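Local coordinates for 4-hydroxybenzoyl-CoA thioesterase (Bacillus halodurans, PDB 5WH9), which is a hot-dog-fold thioesterase that probably hydrolyses gentisyl-coenzyme A and perhaps other acyl-CoA thioesters, at residues B[79-82]-B[88-91]; B[92-95]-B[101-104]. All blocks are in the same frame, centred on the assembly; numbering follows the deposited sequence.

Interaction 1: residues B[79-82]-B[88-91]; sequences SIRE and FILE
Arg-81 reaches across Ile-89 to Glu-91 where strands 73-80 and 87-96 form an antiparallel beta hairpin of the hot-dog-fold sheet. Ser-79 and Glu-91 are a hydrogen-bonded pair, with Ser-79 N to Glu-91 O at 3.0 Å and Glu-91 N to Ser-79 O at 2.8 Å. Ile-80 and Leu-90 make the next, non-hydrogen-bonded pair. Beyond the regular strand, Arg-81 N still gives a nearly straight bond to Ile-89 O (2.8 Å, 175° at the hydrogen).

The side chains divide between the two faces. On one, Ile-80 has CG1 anti to its backbone nitrogen (chi1 -173°) and runs on extended, which brings CD1 to 3.9 Å from Phe-88 CD2; the two side chains cross at about a right angle. Leu-90 CD2 comes up beside Ile-80 CB on the same face, and its side chain also packs on Cys-34 and Phe-37 of helix 25-40. On the other face, the Arg-81 chain bends at chi2 and lays its guanidinium over Ile-89, whose CG2 sits 3.9 Å from Arg-81 CZ, over the centre of the group. Glu-82 lies alongside Ile-89, pointing the same way. The Glu-91 carboxylate is shared: OE2 hydrogen-bonds His-93 NE2, while OE1 forms a salt bridge with Arg-81 NH1 at 2.9 Å, the guanidinium and carboxylate planes standing 60° apart.

Interaction 2: residues B[92-95]-B[101-104]; sequences HHFI and IASG
Phe-94 packs along Ala-102 and Ile-101 in the second beta hairpin of the hot-dog-fold sheet, between strands 87-96 and 99-111, whose local directions are 171° apart. Backbone bonds tie the residues at both ends: His-92 and Gly-104 exchange two, and Phe-94 receives one from Ile-101 N to its O (2.9 Å) while its own N binds Ala-102 O.

The Phe-94 side chain leaves the strand with CG beside its backbone nitrogen (chi1 -63°), which brings one edge of the ring alongside Ala-102. Its CB touches Ile-101 CD1 at 3.6 Å and also lies near Ala-102 O. CG comes next, about equally far from Ala-102 O and CB. CD1 then brings the ring edge to Ala-102 O at 3.4 Å, close to the ring plane, and meets Ala-102 CB at 3.7 Å. The ring also meets Tyr-26 edge-to-face, and the side chain packs on Met-30, both of helix 25-40, which covers this face of the sheet.

On the opposite face His-93 and Ser-103 form a non-hydrogen-bonded pair. Here His-93 ND1 presses tightly against Ser-103 CB at 3.1 Å, while NE2 is bonded to Glu-91 OE2. Without the imidazole, as with an alanine here, Glu-91 OE2 would probably lose this partner and a gap would be likely to open beside Ser-103. NE2 makes the imidazole's hydrogen bond, whereas ND1, buried against the Ser-103 methylene, has no partner in the model; the orientation of the ring therefore probably depends on the carboxylate at one nitrogen and on packing alone at the other.

Interactions 1 and 2 follow one another along strand 87-96: residues 88-91 pair back to the end of strand 73-80, and residues 92-95 pair forward to strand 99-111. Strand 87-96 is therefore the middle member of a three-stranded antiparallel meander, and the two contacts, with centres about 13 Å apart, lie on its opposite flanks and at successive positions along it. They touch where Glu-91 CG packs 3.7 Å from Gly-104 O. Helix 25-40 lies against one face of both, meeting Leu-90 in the first and Phe-94 in the second, as the central helix wrapped by the sheet does in the hot-dog fold.

Interaction 1: residues B[79-82]-B[88-91]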
loop_
_atom_site.group_PDB
_atom_site.type_symbol
_atom_site.label_atom_id
_atom_site.label_comp_id
_atom_site.label_asym_id
_atom_site.label_seq_id
_atom_site.Cartn_x
_atom_site.Cartn_y
_atom_site.Cartn_z
ATOM N N SER B 79 -14.369 -20.381 -0.797
ATOM C CA SER B 79 -15.527 -21.104 -1.280
ATOM C C SER B 79 -16.572 -20.068 -1.678
ATOM O O SER B 79 -16.480 -18.911 -1.270
ATOM C CB SER B 79 -16.046 -22.049 -0.204
ATOM O OG SER B 79 -16.063 -21.426 1.064
ATOM N N ILE B 80 -17.539 -20.461 -2.501
ATOM C CA ILE B 80 -18.602 -19.543 -2.901
ATOM C C ILE B 80 -19.903 -19.939 -2.196
ATOM O O ILE B 80 -20.251 -21.112 -2.148
ATOM C CB ILE B 80 -18.779 -19.502 -4.419
ATOM C CG1 ILE B 80 -19.770 -18.404 -4.802
ATOM C CG2 ILE B 80 -19.248 -20.841 -4.941
ATOM C CD1 ILE B 80 -19.858 -18.186 -6.285
ATOM N N ARG B 81 -20.526 -18.980 -1.583
ATOM C CA ARG B 81 -21.625 -19.265 -0.733
ATOM C C ARG B 81 -22.958 -18.562 -0.812
ATOM O O ARG B 81 -23.733 -18.858 0.033
ATOM C CB ARG B 81 -21.140 -19.241 0.691
ATOM C CG ARG B 81 -21.224 -17.914 1.352
ATOM C CD ARG B 81 -21.657 -18.123 2.768
ATOM N NE ARG B 81 -21.788 -16.859 3.393
ATOM C CZ ARG B 81 -20.819 -16.274 4.037
ATOM N NH1 ARG B 81 -19.632 -16.837 4.158
ATOM N NH2 ARG B 81 -21.055 -15.106 4.535
ATOM N N GLU B 82 -23.205 -17.601 -1.683
ATOM C CA GLU B 82 -24.576 -17.054 -1.777
ATOM C C GLU B 82 -24.973 -16.649 -3.180
ATOM O O GLU B 82 -25.334 -15.528 -3.399
ATOM C CB GLU B 82 -24.769 -15.883 -0.779
ATOM C CG GLU B 82 -26.190 -15.364 -0.613
ATOM C CD GLU B 82 -26.545 -15.047 0.825
ATOM O OE1 GLU B 82 -25.797 -15.477 1.706
ATOM O OE2 GLU B 82 -27.569 -14.394 1.084
ATOM N N PHE B 88 -22.789 -12.564 -5.708
ATOM C CA PHE B 88 -22.306 -13.772 -5.063
ATOM C C PHE B 88 -21.440 -13.383 -3.864
ATOM O O PHE B 88 -20.924 -12.263 -3.799
ATOM C CB PHE B 88 -21.526 -14.658 -6.049
ATOM C CG PHE B 88 -20.256 -14.036 -6.560
ATOM C CD1 PHE B 88 -20.284 -13.097 -7.579
ATOM C CD2 PHE B 88 -19.033 -14.396 -6.035
ATOM C CE1 PHE B 88 -19.107 -12.514 -8.048
ATOM C CE2 PHE B 88 -17.854 -13.820 -6.500
ATOM C CZ PHE B 88 -17.896 -12.884 -7.503
ATOM N N ILE B 89 -21.304 -14.300 -2.910
ATOM C CA ILE B 89 -20.439 -14.106 -1.749
ATOM C C ILE B 89 -19.319 -15.147 -1.718
ATOM O O ILE B 89 -19.571 -16.336 -1.848
ATOM C CB ILE B 89 -21.212 -14.205 -0.421
ATOM C CG1 ILE B 89 -22.221 -13.074 -0.286
ATOM C CG2 ILE B 89 -20.263 -14.156 0.767
ATOM C CD1 ILE B 89 -22.994 -13.150 1.029
ATOM N N LEU B 90 -18.086 -14.686 -1.548
ATOM C CA LEU B 90 -16.942 -15.564 -1.362
ATOM C C LEU B 90 -16.595 -15.631 0.113
ATOM O O LEU B 90 -16.431 -14.598 0.761
ATOM C CB LEU B 90 -15.729 -15.032 -2.124
ATOM C CG LEU B 90 -15.843 -14.989 -3.646
ATOM C CD1 LEU B 90 -14.584 -14.355 -4.267
ATOM C CD2 LEU B 90 -16.082 -16.388 -4.215
ATOM N N GLU B 91 -16.486 -16.839 0.641
ATOM C CA GLU B 91 -15.925 -17.020 1.964
ATOM C C GLU B 91 -14.404 -17.278 1.870
ATOM O O GLU B 91 -13.939 -18.068 1.034
ATOM C CB GLU B 91 -16.630 -18.165 2.680
ATOM C CG GLU B 91 -16.437 -18.148 4.201
ATOM C CD GLU B 91 -17.181 -19.283 4.901
ATOM O OE1 GLU B 91 -18.293 -19.038 5.427
ATOM O OE2 GLU B 91 -16.654 -20.422 4.928
#

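Interaction 2: residues B[92-95]-B[101-104]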
loop_
_atom_site.group_PDB
_atom_site.type_symbol
_atom_site.label_atom_id
_atom_site.label_comp_id
_atom_site.label_asym_id
_atom_site.label_seq_id
_atom_site.Cartn_x
_atom_site.Cartn_y
_atom_site.Cartn_z
ATOM N N HIS B 92 -13.634 -16.595 2.711
ATOM C CA HIS B 92 -12.183 -16.744 2.726
ATOM C C HIS B 92 -11.733 -17.087 4.120
ATOM O O HIS B 92 -12.086 -16.388 5.072
ATOM C CB HIS B 92 -11.473 -15.447 2.319
ATOM C CG HIS B 92 -11.707 -15.048 0.899
ATOM N ND1 HIS B 92 -12.375 -13.897 0.552
ATOM C CD2 HIS B 92 -11.376 -15.654 -0.264
ATOM C CE1 HIS B 92 -12.427 -13.797 -0.764
ATOM N NE2 HIS B 92 -11.823 -14.849 -1.284
ATOM N N HIS B 93 -10.926 -18.137 4.231
ATOM C CA HIS B 93 -10.377 -18.553 5.504
ATOM C C HIS B 93 -8.857 -18.548 5.441
ATOM O O HIS B 93 -8.260 -19.263 4.630
ATOM C CB HIS B 93 -10.856 -19.958 5.845
ATOM C CG HIS B 93 -12.324 -20.054 6.108
ATOM N ND1 HIS B 93 -12.914 -19.517 7.230
ATOM C CD2 HIS B 93 -13.319 -20.654 5.412
ATOM C CE1 HIS B 93 -14.211 -19.770 7.209
ATOM N NE2 HIS B 93 -14.481 -20.461 6.118
ATOM N N PHE B 94 -8.236 -17.756 6.307
ATOM C CA PHE B 94 -6.783 -17.689 6.379
ATOM C C PHE B 94 -6.273 -18.836 7.211
ATOM O O PHE B 94 -6.696 -19.029 8.371
ATOM C CB PHE B 94 -6.319 -16.363 6.981
ATOM C CG PHE B 94 -6.703 -15.180 6.161
ATOM C CD1 PHE B 94 -8.035 -14.779 6.090
ATOM C CD2 PHE B 94 -5.746 -14.477 5.439
ATOM C CE1 PHE B 94 -8.397 -13.697 5.317
ATOM C CE2 PHE B 94 -6.103 -13.382 4.661
ATOM C CZ PHE B 94 -7.425 -12.996 4.606
ATOM N N ILE B 95 -5.384 -19.614 6.602
ATOM C CA ILE B 95 -4.777 -20.735 7.277
ATOM C C ILE B 95 -3.279 -20.496 7.478
ATOM O O ILE B 95 -2.532 -20.259 6.536
ATOM C CB ILE B 95 -5.043 -22.068 6.541
ATOM C CG1 ILE B 95 -6.503 -22.483 6.702
ATOM C CG2 ILE B 95 -4.181 -23.187 7.124
ATOM C CD1 ILE B 95 -7.416 -21.919 5.685
ATOM N N ILE B 101 -6.646 -18.561 11.253
ATOM C CA ILE B 101 -6.283 -17.410 12.074
ATOM C C ILE B 101 -7.044 -16.133 11.704
ATOM O O ILE B 101 -6.822 -15.075 12.289
ATOM C CB ILE B 101 -4.766 -17.146 12.006
ATOM C CG1 ILE B 101 -4.344 -16.841 10.561
ATOM C CG2 ILE B 101 -4.002 -18.337 12.562
ATOM C CD1 ILE B 101 -4.751 -15.392 10.103
ATOM N N ALA B 102 -7.936 -16.237 10.731
ATOM C CA ALA B 102 -8.809 -15.136 10.353
ATOM C C ALA B 102 -9.782 -15.687 9.336
ATOM O O ALA B 102 -9.442 -16.613 8.602
ATOM C CB ALA B 102 -7.995 -13.976 9.742
ATOM N N SER B 103 -10.989 -15.135 9.286
ATOM C CA SER B 103 -11.949 -15.541 8.263
ATOM C C SER B 103 -12.920 -14.421 7.924
ATOM O O SER B 103 -13.413 -13.718 8.798
ATOM C CB SER B 103 -12.702 -16.806 8.683
ATOM O OG SER B 103 -13.316 -16.642 9.950
ATOM N N GLY B 104 -13.183 -14.249 6.638
ATOM C CA GLY B 104 -14.125 -13.245 6.229
ATOM C C GLY B 104 -14.906 -13.625 5.006
ATOM O O GLY B 104 -14.892 -14.772 4.556
#